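Local coordinates for protein putative modification methylase (Thermus thermophilus, PDB 2ZIG) that probably transfers a methyl group from S-adenosyl-L-methionine to the N4 atom of cytosine in DNA, as a member of the N(4)/N(6)-methyltransferase family, at residues V96-V100 against V112-H116; P133-H139 against E166-M172. All coordinates share one frame. Residue numbers count along the deposited sequence, not the author numbering.

Contact 1 of 2, residues V96-V100 against V112-H116; sequences VVGDV and VFPLH
Build Val96 to Val100 as extended chain throughout, with Val96 and Val97 in strand 91-97. Run Val112 to His116 back past it, the end-to-end directions 164° apart; this second piece is extended at Val112 and Phe113, makes an inverse gamma turn centred on Pro114, and enters helix 115-125 at Leu115. Nearest CA pairs are Val97–His116 (5.8 Å), Asp99–Leu115 (5.1 Å) and Val100–Phe113 (5.2 Å).

Backbone pairing is slight: Phe113 N donates to Val100 O at 2.8 Å, while the return bond from Val100 N to Phe113 O, 3.4 Å, is weak.

The polar centre is Asp99. With chi1 m and chi2 near -7°, its carboxylate faces the start of the helix, and OD1 takes a nearly straight bond from His116 N (2.9 Å). His116 adopts chi1 p, which brings its ring round so that ND1 donates to Asp99 OD2 at 2.7 Å and weakly to OD1 at 3.1 Å, a His-carboxylate pair. The other ring nitrogen, NE2, is hydrogen-bonded to NE2 of His116 of the second subunit, so the pair sits at the dimer interface.

The fold here is the Rossmann-like methyltransferase sheet, in which a strand leads through a loop into the helix packed beside it. Val97 also touches Pro48, in the loop carrying the SPPY signature of the N4 family.

Most of the apolar contact is made by Leu115, whose CD1 lies 3.5 Å from Val97 CG1 and 4.1 Å from Val100 CG2. Val112 CG1 rests 3.7 Å from Asp99 CB.

Contact 2 of 2, residues P133-H139 against E166-M172; sequences PIIWHKH and EIEYILM
Lay strands 133-137 and 167-172 side by side, axes 4.7 Å apart at closest and N-to-C directions at 160°. The antiparallel register pairs Ile134 with Ile170 and Trp136 with Glu168 as hydrogen-bonded pairs, and Ile135 with Tyr169 and His137 with Ile167 as non-hydrogen-bonded ones. Ile134 N reaches Ile170 O at 2.9 Å and Ile170 N reaches Ile134 O at 2.8 Å; Trp136 N to Glu168 O is 3.0 Å and Glu168 N to Trp136 O 3.2 Å.

On the face of Ile134, Trp136, Glu168 and Ile170, the indole (chi1 t) lies against the Glu168 side chain, CE3 3.7 Å from its CB, while Ile170 CD1 nestles 4.2 Å from Trp136 CB. Ile134 CD1 meets Met172 CE at 3.3 Å. Lys138 CE packs 3.0 Å from Glu168 OE2; its NZ, 4.4 Å from that oxygen, is too far for a salt bridge and makes a long, weak ion pair with Glu211.

On the other face, Ile135 (m, m) fills the hollow between Tyr169 and Ile167: CD1 comes 3.9 Å from Tyr169 CD1 and CG2 3.8 Å from Ile167 CG2. Tyr169 stacks with His116. An inverse gamma turn centred on His137 ends the strand; His137 NE2 donates to Glu166 OE1 at 2.8 Å, and His139 N closes on Glu166 O at 3.1 Å.

Trp136 NE1 bonds Ile208 O, and its side chain is about 9 Å from that of Thr248, which binds S-adenosyl-L-methionine, though none is bound to this chain. Strand 167-174, inserted between 129-137 and 91-97 and antiparallel to both, is the reversed strand of the hairpin characteristic of the AdoMet-dependent methyltransferase fold.

From the N terminus, the chain leaves strand 91-97 and contact 1 closes a loop of 11 residues, part of it unmodelled, before helix 115-125 begins. The helix leads into strand 129-137, and contact 2 closes a longer connection of 26 residues, much of it unmodelled, with strand 167-174. The two are in series, neither nested nor crossed, with centres about 10 Å apart. They meet because strand 167-174 joins the hairpin to strand 91-97: Val97 O and Tyr169 N are 2.6 Å apart, a probable hydrogen bond, and Tyr169 CE2 packs 3.4 Å from Asp99 OD2. Contact 1 ties helix 115-125 to the end of strand 91-97, contact 2 pairs the hairpin strands; both touch the second subunit.

Contact 1 of 2, residues V96-V100 against V112-H116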
loop_
_atom_site.group_PDB
_atom_site.type_symbol
_atom_site.label_atom_id
_atom_site.label_comp_id
_atom_site.label_asym_id
_atom_site.label_seq_id
_atom_site.Cartn_x
_atom_site.Cartn_y
_atom_site.Cartn_z
ATOM N N VAL B 96 -7.066 2.436 9.116
ATOM C CA VAL B 96 -6.181 3.564 8.837
ATOM C C VAL B 96 -4.832 3.198 9.439
ATOM O O VAL B 96 -4.674 3.158 10.659
ATOM C CB VAL B 96 -6.725 4.852 9.472
ATOM C CG1 VAL B 96 -5.798 6.021 9.155
ATOM C CG2 VAL B 96 -8.143 5.116 8.953
ATOM N N VAL B 97 -3.867 2.918 8.563
ATOM C CA VAL B 97 -2.533 2.491 8.981
ATOM C C VAL B 97 -1.402 3.262 8.325
ATOM O O VAL B 97 -1.390 3.426 7.112
ATOM C CB VAL B 97 -2.245 1.015 8.595
ATOM C CG1 VAL B 97 -1.304 0.409 9.593
ATOM C CG2 VAL B 97 -3.517 0.236 8.458
ATOM N N GLY B 98 -0.442 3.696 9.135
ATOM C CA GLY B 98 0.726 4.377 8.612
ATOM C C GLY B 98 1.862 3.382 8.796
ATOM O O GLY B 98 1.922 2.720 9.836
ATOM N N ASP B 99 2.748 3.233 7.817
ATOM C CA ASP B 99 3.834 2.281 7.991
ATOM C C ASP B 99 4.854 2.780 9.014
ATOM O O ASP B 99 5.236 3.953 9.025
ATOM C CB ASP B 99 4.474 1.942 6.638
ATOM C CG ASP B 99 3.572 1.044 5.797
ATOM O OD1 ASP B 99 2.541 0.617 6.346
ATOM O OD2 ASP B 99 3.869 0.758 4.619
ATOM N N VAL B 100 5.274 1.873 9.888
ATOM C CA VAL B 100 6.204 2.189 10.966
ATOM C C VAL B 100 7.676 2.207 10.604
ATOM O O VAL B 100 8.297 1.166 10.422
ATOM C CB VAL B 100 6.001 1.217 12.125
ATOM C CG1 VAL B 100 6.942 1.565 13.269
ATOM C CG2 VAL B 100 4.539 1.260 12.571
ATOM N N VAL B 112 11.613 0.505 6.913
ATOM C CA VAL B 112 10.248 0.736 7.347
ATOM C C VAL B 112 9.482 -0.573 7.375
ATOM O O VAL B 112 9.535 -1.342 6.417
ATOM C CB VAL B 112 9.534 1.685 6.370
ATOM C CG1 VAL B 112 8.189 2.094 6.924
ATOM C CG2 VAL B 112 10.402 2.898 6.096
ATOM N N PHE B 113 8.784 -0.841 8.472
ATOM C CA PHE B 113 7.985 -2.052 8.544
ATOM C C PHE B 113 6.740 -1.771 7.709
ATOM O O PHE B 113 6.033 -0.801 7.962
ATOM C CB PHE B 113 7.607 -2.366 9.998
ATOM C CG PHE B 113 8.585 -3.279 10.691
ATOM C CD1 PHE B 113 8.738 -4.595 10.272
ATOM C CD2 PHE B 113 9.384 -2.810 11.729
ATOM C CE1 PHE B 113 9.680 -5.433 10.874
ATOM C CE2 PHE B 113 10.329 -3.639 12.338
ATOM C CZ PHE B 113 10.478 -4.953 11.908
ATOM N N PRO B 114 6.477 -2.599 6.683
ATOM C CA PRO B 114 5.311 -2.436 5.800
ATOM C C PRO B 114 4.003 -2.888 6.459
ATOM O O PRO B 114 3.312 -3.769 5.950
ATOM C CB PRO B 114 5.676 -3.298 4.596
ATOM C CG PRO B 114 6.395 -4.449 5.240
ATOM C CD PRO B 114 7.294 -3.756 6.263
ATOM N N LEU B 115 3.676 -2.269 7.588
ATOM C CA LEU B 115 2.476 -2.603 8.347
ATOM C C LEU B 115 1.198 -2.755 7.523
ATOM O O LEU B 115 0.475 -3.743 7.671
ATOM C CB LEU B 115 2.232 -1.544 9.419
ATOM C CG LEU B 115 1.950 -1.997 10.854
ATOM C CD1 LEU B 115 1.216 -0.872 11.575
ATOM C CD2 LEU B 115 1.126 -3.281 10.879
ATOM N N HIS B 116 0.914 -1.777 6.665
ATOM C CA HIS B 116 -0.303 -1.818 5.867
ATOM C C HIS B 116 -0.334 -3.042 4.948
ATOM O O HIS B 116 -1.392 -3.639 4.728
ATOM C CB HIS B 116 -0.450 -0.542 5.022
ATOM C CG HIS B 116 0.257 -0.606 3.701
ATOM N ND1 HIS B 116 1.616 -0.406 3.569
ATOM C CD2 HIS B 116 -0.202 -0.896 2.461
ATOM C CE1 HIS B 116 1.963 -0.569 2.304
ATOM N NE2 HIS B 116 0.879 -0.868 1.611
#

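Contact 2 of 2, residues P133-H139 against E166-M172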
loop_
_atom_site.group_PDB
_atom_site.type_symbol
_atom_site.label_atom_id
_atom_site.label_comp_id
_atom_site.label_asym_id
_atom_site.label_seq_id
_atom_site.Cartn_x
_atom_site.Cartn_y
_atom_site.Cartn_z
ATOM N N PRO B 133 -7.250 0.546 -1.493
ATOM C CA PRO B 133 -7.197 1.426 -0.328
ATOM C C PRO B 133 -7.287 2.847 -0.821
ATOM O O PRO B 133 -7.244 3.096 -2.027
ATOM C CB PRO B 133 -5.820 1.141 0.246
ATOM C CG PRO B 133 -5.016 0.976 -1.005
ATOM C CD PRO B 133 -5.904 0.069 -1.850
ATOM N N ILE B 134 -7.422 3.768 0.125
ATOM C CA ILE B 134 -7.435 5.186 -0.179
ATOM C C ILE B 134 -6.132 5.691 0.458
ATOM O O ILE B 134 -5.772 5.282 1.571
ATOM C CB ILE B 134 -8.649 5.905 0.446
ATOM C CG1 ILE B 134 -9.914 5.587 -0.362
ATOM C CG2 ILE B 134 -8.405 7.416 0.470
ATOM C CD1 ILE B 134 -11.205 6.133 0.251
ATOM N N ILE B 135 -5.419 6.546 -0.268
ATOM C CA ILE B 135 -4.168 7.096 0.213
ATOM C C ILE B 135 -4.428 8.396 0.944
ATOM O O ILE B 135 -4.927 9.351 0.365
ATOM C CB ILE B 135 -3.180 7.396 -0.940
ATOM C CG1 ILE B 135 -2.851 6.111 -1.698
ATOM C CG2 ILE B 135 -1.892 8.032 -0.372
ATOM C CD1 ILE B 135 -2.471 4.951 -0.791
ATOM N N TRP B 136 -4.096 8.431 2.223
ATOM C CA TRP B 136 -4.281 9.649 2.978
ATOM C C TRP B 136 -2.995 10.457 2.931
ATOM O O TRP B 136 -2.034 10.138 3.631
ATOM C CB TRP B 136 -4.633 9.331 4.429
ATOM C CG TRP B 136 -4.723 10.554 5.297
ATOM C CD1 TRP B 136 -5.068 11.826 4.908
ATOM C CD2 TRP B 136 -4.519 10.609 6.712
ATOM N NE1 TRP B 136 -5.093 12.661 6.000
ATOM C CE2 TRP B 136 -4.759 11.941 7.118
ATOM C CE3 TRP B 136 -4.160 9.659 7.679
ATOM C CZ2 TRP B 136 -4.647 12.346 8.450
ATOM C CZ3 TRP B 136 -4.050 10.063 9.005
ATOM C CH2 TRP B 136 -4.293 11.396 9.375
ATOM N N HIS B 137 -2.972 11.496 2.098
ATOM C CA HIS B 137 -1.792 12.341 2.004
ATOM C C HIS B 137 -1.870 13.252 3.216
ATOM O O HIS B 137 -2.454 14.334 3.182
ATOM C CB HIS B 137 -1.789 13.150 0.707
ATOM C CG HIS B 137 -0.440 13.685 0.347
ATOM N ND1 HIS B 137 -0.203 14.399 -0.806
ATOM C CD2 HIS B 137 0.751 13.592 0.983
ATOM C CE1 HIS B 137 1.077 14.722 -0.866
ATOM N NE2 HIS B 137 1.678 14.243 0.208
ATOM N N LYS B 138 -1.289 12.747 4.291
ATOM C CA LYS B 138 -1.253 13.376 5.600
ATOM C C LYS B 138 -0.443 14.662 5.602
ATOM O O LYS B 138 -0.957 15.728 5.936
ATOM C CB LYS B 138 -0.641 12.374 6.586
ATOM C CG LYS B 138 -1.066 12.482 8.036
ATOM C CD LYS B 138 -0.384 11.371 8.846
ATOM C CE LYS B 138 -0.766 11.394 10.323
ATOM N NZ LYS B 138 -0.328 12.630 11.038
ATOM N N HIS B 139 0.825 14.548 5.222
ATOM C CA HIS B 139 1.741 15.683 5.209
ATOM C C HIS B 139 2.110 16.119 3.802
ATOM O O HIS B 139 3.004 15.545 3.178
ATOM C CB HIS B 139 3.011 15.324 5.984
ATOM C CG HIS B 139 2.748 14.765 7.348
ATOM N ND1 HIS B 139 3.161 13.505 7.731
ATOM C CD2 HIS B 139 2.105 15.291 8.419
ATOM C CE1 HIS B 139 2.785 13.280 8.977
ATOM N NE2 HIS B 139 2.142 14.347 9.418
ATOM N N GLU B 166 4.893 10.829 3.947
ATOM C CA GLU B 166 3.837 11.820 3.800
ATOM C C GLU B 166 2.462 11.168 3.814
ATOM O O GLU B 166 1.455 11.865 3.795
ATOM C CB GLU B 166 3.983 12.555 2.473
ATOM C CG GLU B 166 5.272 13.308 2.304
ATOM C CD GLU B 166 5.474 13.753 0.879
ATOM O OE1 GLU B 166 4.476 14.107 0.221
ATOM O OE2 GLU B 166 6.633 13.760 0.415
ATOM N N ILE B 167 2.410 9.842 3.857
ATOM C CA ILE B 167 1.121 9.164 3.783
ATOM C C ILE B 167 0.822 8.055 4.784
ATOM O O ILE B 167 1.695 7.559 5.496
ATOM C CB ILE B 167 0.939 8.517 2.383
ATOM C CG1 ILE B 167 1.938 7.356 2.232
ATOM C CG2 ILE B 167 1.171 9.561 1.273
ATOM C CD1 ILE B 167 1.743 6.474 1.006
ATOM N N GLU B 168 -0.452 7.675 4.796
ATOM C CA GLU B 168 -0.956 6.567 5.586
ATOM C C GLU B 168 -1.921 5.862 4.642
ATOM O O GLU B 168 -2.396 6.458 3.675
ATOM C CB GLU B 168 -1.661 7.039 6.851
ATOM C CG GLU B 168 -0.678 7.360 7.952
ATOM C CD GLU B 168 -1.346 7.531 9.284
ATOM O OE1 GLU B 168 -2.307 6.782 9.560
ATOM O OE2 GLU B 168 -0.897 8.403 10.059
ATOM N N TYR B 169 -2.196 4.595 4.912
ATOM C CA TYR B 169 -3.052 3.810 4.043
ATOM C C TYR B 169 -4.414 3.527 4.657
ATOM O O TYR B 169 -4.512 3.142 5.815
ATOM C CB TYR B 169 -2.361 2.481 3.722
ATOM C CG TYR B 169 -0.950 2.627 3.193
ATOM C CD1 TYR B 169 -0.692 2.657 1.823
ATOM C CD2 TYR B 169 0.125 2.770 4.065
ATOM C CE1 TYR B 169 0.617 2.829 1.334
ATOM C CE2 TYR B 169 1.425 2.941 3.593
ATOM C CZ TYR B 169 1.663 2.970 2.227
ATOM O OH TYR B 169 2.953 3.143 1.771
ATOM N N ILE B 170 -5.470 3.730 3.883
ATOM C CA ILE B 170 -6.796 3.437 4.400
ATOM C C ILE B 170 -7.214 2.165 3.705
ATOM O O ILE B 170 -7.701 2.194 2.584
ATOM C CB ILE B 170 -7.800 4.568 4.112
ATOM C CG1 ILE B 170 -7.323 5.854 4.795
ATOM C CG2 ILE B 170 -9.184 4.193 4.661
ATOM C CD1 ILE B 170 -8.207 7.066 4.522
ATOM N N LEU B 171 -6.971 1.044 4.382
ATOM C CA LEU B 171 -7.291 -0.282 3.867
ATOM C C LEU B 171 -8.785 -0.551 3.885
ATOM O O LEU B 171 -9.479 -0.183 4.822
ATOM C CB LEU B 171 -6.559 -1.338 4.692
ATOM C CG LEU B 171 -5.046 -1.102 4.792
ATOM C CD1 LEU B 171 -4.412 -2.137 5.715
ATOM C CD2 LEU B 171 -4.439 -1.179 3.407
ATOM N N MET B 172 -9.271 -1.199 2.836
ATOM C CA MET B 172 -10.684 -1.523 2.714
ATOM C C MET B 172 -10.821 -3.037 2.572
ATOM O O MET B 172 -10.412 -3.619 1.563
ATOM C CB MET B 172 -11.265 -0.827 1.484
ATOM C CG MET B 172 -11.008 0.672 1.433
ATOM S SD MET B 172 -12.226 1.618 2.341
ATOM C CE MET B 172 -11.814 3.293 1.831
#